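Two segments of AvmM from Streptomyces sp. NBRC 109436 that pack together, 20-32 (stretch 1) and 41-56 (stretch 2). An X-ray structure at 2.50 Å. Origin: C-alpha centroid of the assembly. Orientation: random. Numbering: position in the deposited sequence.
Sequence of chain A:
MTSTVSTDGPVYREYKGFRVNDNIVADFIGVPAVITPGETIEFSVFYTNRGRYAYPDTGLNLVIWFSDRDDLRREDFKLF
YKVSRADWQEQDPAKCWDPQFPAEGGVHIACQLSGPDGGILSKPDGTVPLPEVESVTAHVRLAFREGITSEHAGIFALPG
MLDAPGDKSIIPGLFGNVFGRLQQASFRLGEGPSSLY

Stretch 1 20-32: VNDNIVADFIGVP
Stretch 2, residues 41-56: IEFSVFYTNRGRYAYP

Antiparallel pairing fixes a register through its backbone and leaves the side chains to sort onto two faces, as AvmM illustrates. Strand 24-29 lies against strand 41-49 at 153°, their axes approaching to 4.6 Å, with extended torsions throughout (phi/psi -138/149 at Ala-26, -148/144 at Phe-46). Reciprocal hydrogen bonds join three pairs: Val-25 N to Thr-48 O 3.2 Å and Thr-48 N to Val-25 O 3.0 Å; Asp-27 N to Phe-46 O 3.0 Å and Phe-46 N to Asp-27 O 3.1 Å; Ile-29 N to Ser-44 O 2.9 Å and Ser-44 N to Ile-29 O 3.0 Å. The non-hydrogen-bonded pairs alternate with these: Ile-24 with Asn-49, then Ala-26 with Tyr-47 and Phe-28 with Val-45, where CA atoms come closer, 4.2 Å for Ala-26 and Tyr-47, and CA-H...O contacts accompany them.

Apolar packing follows the alternation. On the Ile-24, Ala-26 and Phe-28 face, Phe-28 (m, chi2 -78°) sets CD1 3.9 Å from Val-45 CB; on the other, Ile-29 (m, m) brings CG1 3.5 Å from Phe-46 CE1, at the ring edge.

Polar contacts gather at the end beyond Ile-24. A type I turn from Asn-21 leads into the strand, ending on its first residue, Ile-24; Asn-21 (t) donates from ND2 to Tyr-55 OH (2.9 Å), and its OD1 accepts Asn-23 N (2.9 Å). Arg-50 N reaches Asn-23 O (2.8 Å), adding one unreciprocated hydrogen bond beyond the last bridge.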

# COMPACT_ATOMS: atom_id res chain seq x y z
N VAL A 20 15.54 13.28 9.07
CA VAL A 20 14.55 12.32 8.61
C VAL A 20 15.19 10.94 8.63
O VAL A 20 16.23 10.71 8.00
CB VAL A 20 14.03 12.67 7.21
CG1 VAL A 20 13.26 11.50 6.63
CG2 VAL A 20 13.16 13.93 7.27
N ASN A 21 14.58 10.02 9.38
CA ASN A 21 14.95 8.62 9.38
C ASN A 21 13.93 7.86 8.54
O ASN A 21 12.79 7.66 8.98
CB ASN A 21 15.00 8.08 10.81
CG ASN A 21 15.62 6.71 10.87
OD1 ASN A 21 15.72 6.02 9.86
ND2 ASN A 21 16.02 6.28 12.06
N ASP A 22 14.33 7.49 7.32
CA ASP A 22 13.53 6.68 6.39
C ASP A 22 13.24 5.27 6.88
O ASP A 22 12.38 4.61 6.30
CB ASP A 22 14.24 6.55 5.04
CG ASP A 22 14.18 7.82 4.23
OD1 ASP A 22 13.12 8.49 4.25
OD2 ASP A 22 15.20 8.16 3.58
N ASN A 23 13.91 4.79 7.91
CA ASN A 23 13.61 3.46 8.41
C ASN A 23 12.26 3.42 9.12
O ASN A 23 11.72 2.33 9.32
CB ASN A 23 14.71 3.00 9.36
CG ASN A 23 15.92 2.43 8.64
OD1 ASN A 23 15.81 1.90 7.53
ND2 ASN A 23 17.09 2.54 9.27
N ILE A 24 11.72 4.58 9.51
CA ILE A 24 10.41 4.68 10.14
C ILE A 24 9.44 5.05 9.02
O ILE A 24 9.34 6.22 8.63
CB ILE A 24 10.39 5.73 11.26
CG1 ILE A 24 11.63 5.62 12.15
CG2 ILE A 24 9.15 5.53 12.11
CD1 ILE A 24 11.81 4.25 12.83
N VAL A 25 8.72 4.05 8.51
CA VAL A 25 7.85 4.20 7.35
C VAL A 25 6.39 4.20 7.81
O VAL A 25 6.07 3.89 8.95
CB VAL A 25 8.13 3.09 6.30
CG1 VAL A 25 9.63 3.01 6.03
CG2 VAL A 25 7.61 1.74 6.80
N ALA A 26 5.47 4.52 6.89
CA ALA A 26 4.05 4.49 7.21
C ALA A 26 3.23 3.87 6.07
O ALA A 26 3.57 4.03 4.89
CB ALA A 26 3.53 5.89 7.52
N ASP A 27 2.13 3.21 6.43
CA ASP A 27 1.24 2.59 5.45
C ASP A 27 -0.21 2.98 5.69
O ASP A 27 -0.64 3.16 6.84
CB ASP A 27 1.36 1.07 5.46
CG ASP A 27 2.76 0.62 5.10
OD1 ASP A 27 3.23 0.98 4.01
OD2 ASP A 27 3.38 -0.12 5.89
N PHE A 28 -0.96 3.12 4.60
CA PHE A 28 -2.39 3.39 4.63
C PHE A 28 -3.18 2.13 4.28
O PHE A 28 -2.76 1.32 3.45
CB PHE A 28 -2.77 4.51 3.64
CG PHE A 28 -2.32 5.89 4.06
CD1 PHE A 28 -3.04 6.61 5.02
CD2 PHE A 28 -1.25 6.52 3.44
CE1 PHE A 28 -2.66 7.89 5.38
CE2 PHE A 28 -0.87 7.82 3.82
CZ PHE A 28 -1.57 8.49 4.79
N ILE A 29 -4.35 1.99 4.91
CA ILE A 29 -5.31 0.94 4.57
C ILE A 29 -6.68 1.59 4.46
O ILE A 29 -7.11 2.28 5.39
CB ILE A 29 -5.36 -0.20 5.61
CG1 ILE A 29 -4.05 -1.00 5.63
CG2 ILE A 29 -6.52 -1.15 5.30
CD1 ILE A 29 -3.82 -1.84 4.37
N GLY A 30 -7.36 1.38 3.33
CA GLY A 30 -8.76 1.75 3.21
C GLY A 30 -9.03 3.20 2.89
O GLY A 30 -10.18 3.64 3.03
N VAL A 31 -8.03 3.96 2.47
CA VAL A 31 -8.23 5.32 1.98
C VAL A 31 -8.90 5.27 0.61
O VAL A 31 -8.32 4.71 -0.34
CB VAL A 31 -6.90 6.08 1.88
CG1 VAL A 31 -7.16 7.55 1.50
CG2 VAL A 31 -6.15 5.98 3.19
N PRO A 32 -10.08 5.86 0.43
CA PRO A 32 -10.69 5.87 -0.90
C PRO A 32 -10.01 6.90 -1.79
O PRO A 32 -9.49 7.91 -1.32
CB PRO A 32 -12.15 6.24 -0.61
CG PRO A 32 -12.11 7.02 0.65
CD PRO A 32 -10.92 6.54 1.43
N ILE A 41 -15.60 8.83 6.31
CA ILE A 41 -14.86 7.62 6.00
C ILE A 41 -14.00 7.27 7.20
O ILE A 41 -13.58 8.13 7.98
CB ILE A 41 -14.00 7.79 4.74
CG1 ILE A 41 -12.89 8.80 5.03
CG2 ILE A 41 -14.88 8.20 3.53
CD1 ILE A 41 -11.73 8.72 4.12
N GLU A 42 -13.72 5.97 7.33
CA GLU A 42 -12.76 5.47 8.29
C GLU A 42 -11.66 4.75 7.52
O GLU A 42 -11.96 3.95 6.64
CB GLU A 42 -13.41 4.51 9.29
CG GLU A 42 -12.44 3.94 10.34
CD GLU A 42 -13.16 3.30 11.53
OE1 GLU A 42 -14.35 3.63 11.78
OE2 GLU A 42 -12.51 2.46 12.23
N PHE A 43 -10.41 5.05 7.85
CA PHE A 43 -9.26 4.33 7.32
C PHE A 43 -8.29 4.09 8.47
O PHE A 43 -8.53 4.50 9.61
CB PHE A 43 -8.58 5.07 6.16
CG PHE A 43 -8.03 6.43 6.54
CD1 PHE A 43 -8.83 7.56 6.45
CD2 PHE A 43 -6.73 6.56 7.02
CE1 PHE A 43 -8.33 8.81 6.80
CE2 PHE A 43 -6.23 7.80 7.36
CZ PHE A 43 -7.05 8.93 7.25
N SER A 44 -7.23 3.34 8.20
CA SER A 44 -6.21 3.13 9.19
C SER A 44 -4.87 3.51 8.59
O SER A 44 -4.69 3.54 7.37
CB SER A 44 -6.20 1.68 9.74
OG SER A 44 -5.59 0.75 8.87
N VAL A 45 -3.96 3.90 9.46
CA VAL A 45 -2.61 4.27 9.08
C VAL A 45 -1.71 3.85 10.23
O VAL A 45 -2.10 3.94 11.40
CB VAL A 45 -2.53 5.79 8.75
CG1 VAL A 45 -3.19 6.64 9.84
CG2 VAL A 45 -1.08 6.26 8.50
N PHE A 46 -0.52 3.36 9.91
CA PHE A 46 0.33 2.81 10.94
C PHE A 46 1.78 3.06 10.57
O PHE A 46 2.13 3.04 9.39
CB PHE A 46 0.07 1.30 11.17
CG PHE A 46 -0.33 0.53 9.91
CD1 PHE A 46 -1.64 0.54 9.45
CD2 PHE A 46 0.62 -0.25 9.23
CE1 PHE A 46 -2.00 -0.17 8.31
CE2 PHE A 46 0.27 -0.97 8.09
CZ PHE A 46 -1.05 -0.94 7.63
N TYR A 47 2.61 3.33 11.56
CA TYR A 47 4.03 3.53 11.30
C TYR A 47 4.82 2.39 11.92
O TYR A 47 4.49 1.92 13.02
CB TYR A 47 4.51 4.91 11.78
CG TYR A 47 4.32 5.25 13.25
CD1 TYR A 47 3.12 5.81 13.71
CD2 TYR A 47 5.37 5.08 14.17
CE1 TYR A 47 2.94 6.16 15.06
CE2 TYR A 47 5.21 5.42 15.51
CZ TYR A 47 3.99 5.97 15.95
OH TYR A 47 3.83 6.30 17.27
N THR A 48 5.85 1.92 11.20
CA THR A 48 6.58 0.70 11.52
C THR A 48 8.07 0.98 11.54
O THR A 48 8.59 1.67 10.65
CB THR A 48 6.30 -0.41 10.50
OG1 THR A 48 4.90 -0.72 10.46
CG2 THR A 48 7.11 -1.69 10.84
N ASN A 49 8.76 0.46 12.55
CA ASN A 49 10.21 0.62 12.62
C ASN A 49 10.84 -0.47 11.76
O ASN A 49 10.96 -1.63 12.17
CB ASN A 49 10.72 0.56 14.05
CG ASN A 49 12.18 1.01 14.17
OD1 ASN A 49 12.88 1.09 13.17
ND2 ASN A 49 12.63 1.31 15.38
N ARG A 50 11.20 -0.10 10.53
CA ARG A 50 11.93 -0.96 9.62
C ARG A 50 13.43 -0.91 9.84
O ARG A 50 14.16 -1.65 9.17
CB ARG A 50 11.61 -0.56 8.19
CG ARG A 50 10.15 -0.61 7.84
CD ARG A 50 9.70 -2.04 7.62
NE ARG A 50 8.37 -2.14 7.03
CZ ARG A 50 7.54 -3.16 7.25
NH1 ARG A 50 7.90 -4.15 8.06
NH2 ARG A 50 6.35 -3.16 6.69
N GLY A 51 13.91 -0.08 10.75
CA GLY A 51 15.31 -0.01 11.10
C GLY A 51 15.61 -0.82 12.34
O GLY A 51 14.83 -1.67 12.77
N ARG A 52 16.76 -0.54 12.94
CA ARG A 52 17.17 -1.24 14.15
C ARG A 52 17.29 -0.36 15.39
O ARG A 52 17.39 -0.91 16.49
CB ARG A 52 18.49 -1.99 13.92
CG ARG A 52 18.39 -3.06 12.85
CD ARG A 52 19.38 -4.19 13.07
NE ARG A 52 18.78 -5.50 12.83
CZ ARG A 52 18.68 -6.46 13.75
NH1 ARG A 52 18.10 -7.62 13.42
NH2 ARG A 52 19.18 -6.29 14.97
N TYR A 53 17.24 0.97 15.26
CA TYR A 53 17.32 1.86 16.41
C TYR A 53 15.94 2.04 17.04
O TYR A 53 15.00 2.48 16.37
CB TYR A 53 17.89 3.22 15.99
CG TYR A 53 17.95 4.21 17.14
CD1 TYR A 53 18.96 4.15 18.10
CD2 TYR A 53 16.96 5.18 17.30
CE1 TYR A 53 18.99 5.05 19.17
CE2 TYR A 53 16.98 6.07 18.37
CZ TYR A 53 17.99 6.00 19.29
OH TYR A 53 18.00 6.89 20.34
N ALA A 54 15.83 1.72 18.33
CA ALA A 54 14.58 1.87 19.08
C ALA A 54 14.41 3.33 19.49
O ALA A 54 15.29 3.90 20.14
CB ALA A 54 14.58 0.98 20.32
N TYR A 55 13.28 3.94 19.09
CA TYR A 55 13.00 5.33 19.43
C TYR A 55 12.27 5.43 20.76
O TYR A 55 11.32 4.67 21.00
CB TYR A 55 12.18 6.00 18.34
CG TYR A 55 13.06 6.52 17.24
CD1 TYR A 55 13.74 7.71 17.40
CD2 TYR A 55 13.24 5.81 16.06
CE1 TYR A 55 14.55 8.20 16.42
CE2 TYR A 55 14.07 6.29 15.07
CZ TYR A 55 14.72 7.49 15.26
OH TYR A 55 15.55 8.00 14.29
N PRO A 56 12.67 6.37 21.62
CA PRO A 56 12.10 6.40 22.97
C PRO A 56 10.68 6.91 23.03
O PRO A 56 9.95 6.60 23.99
CB PRO A 56 13.07 7.33 23.73
CG PRO A 56 13.69 8.18 22.68
CD PRO A 56 13.79 7.31 21.45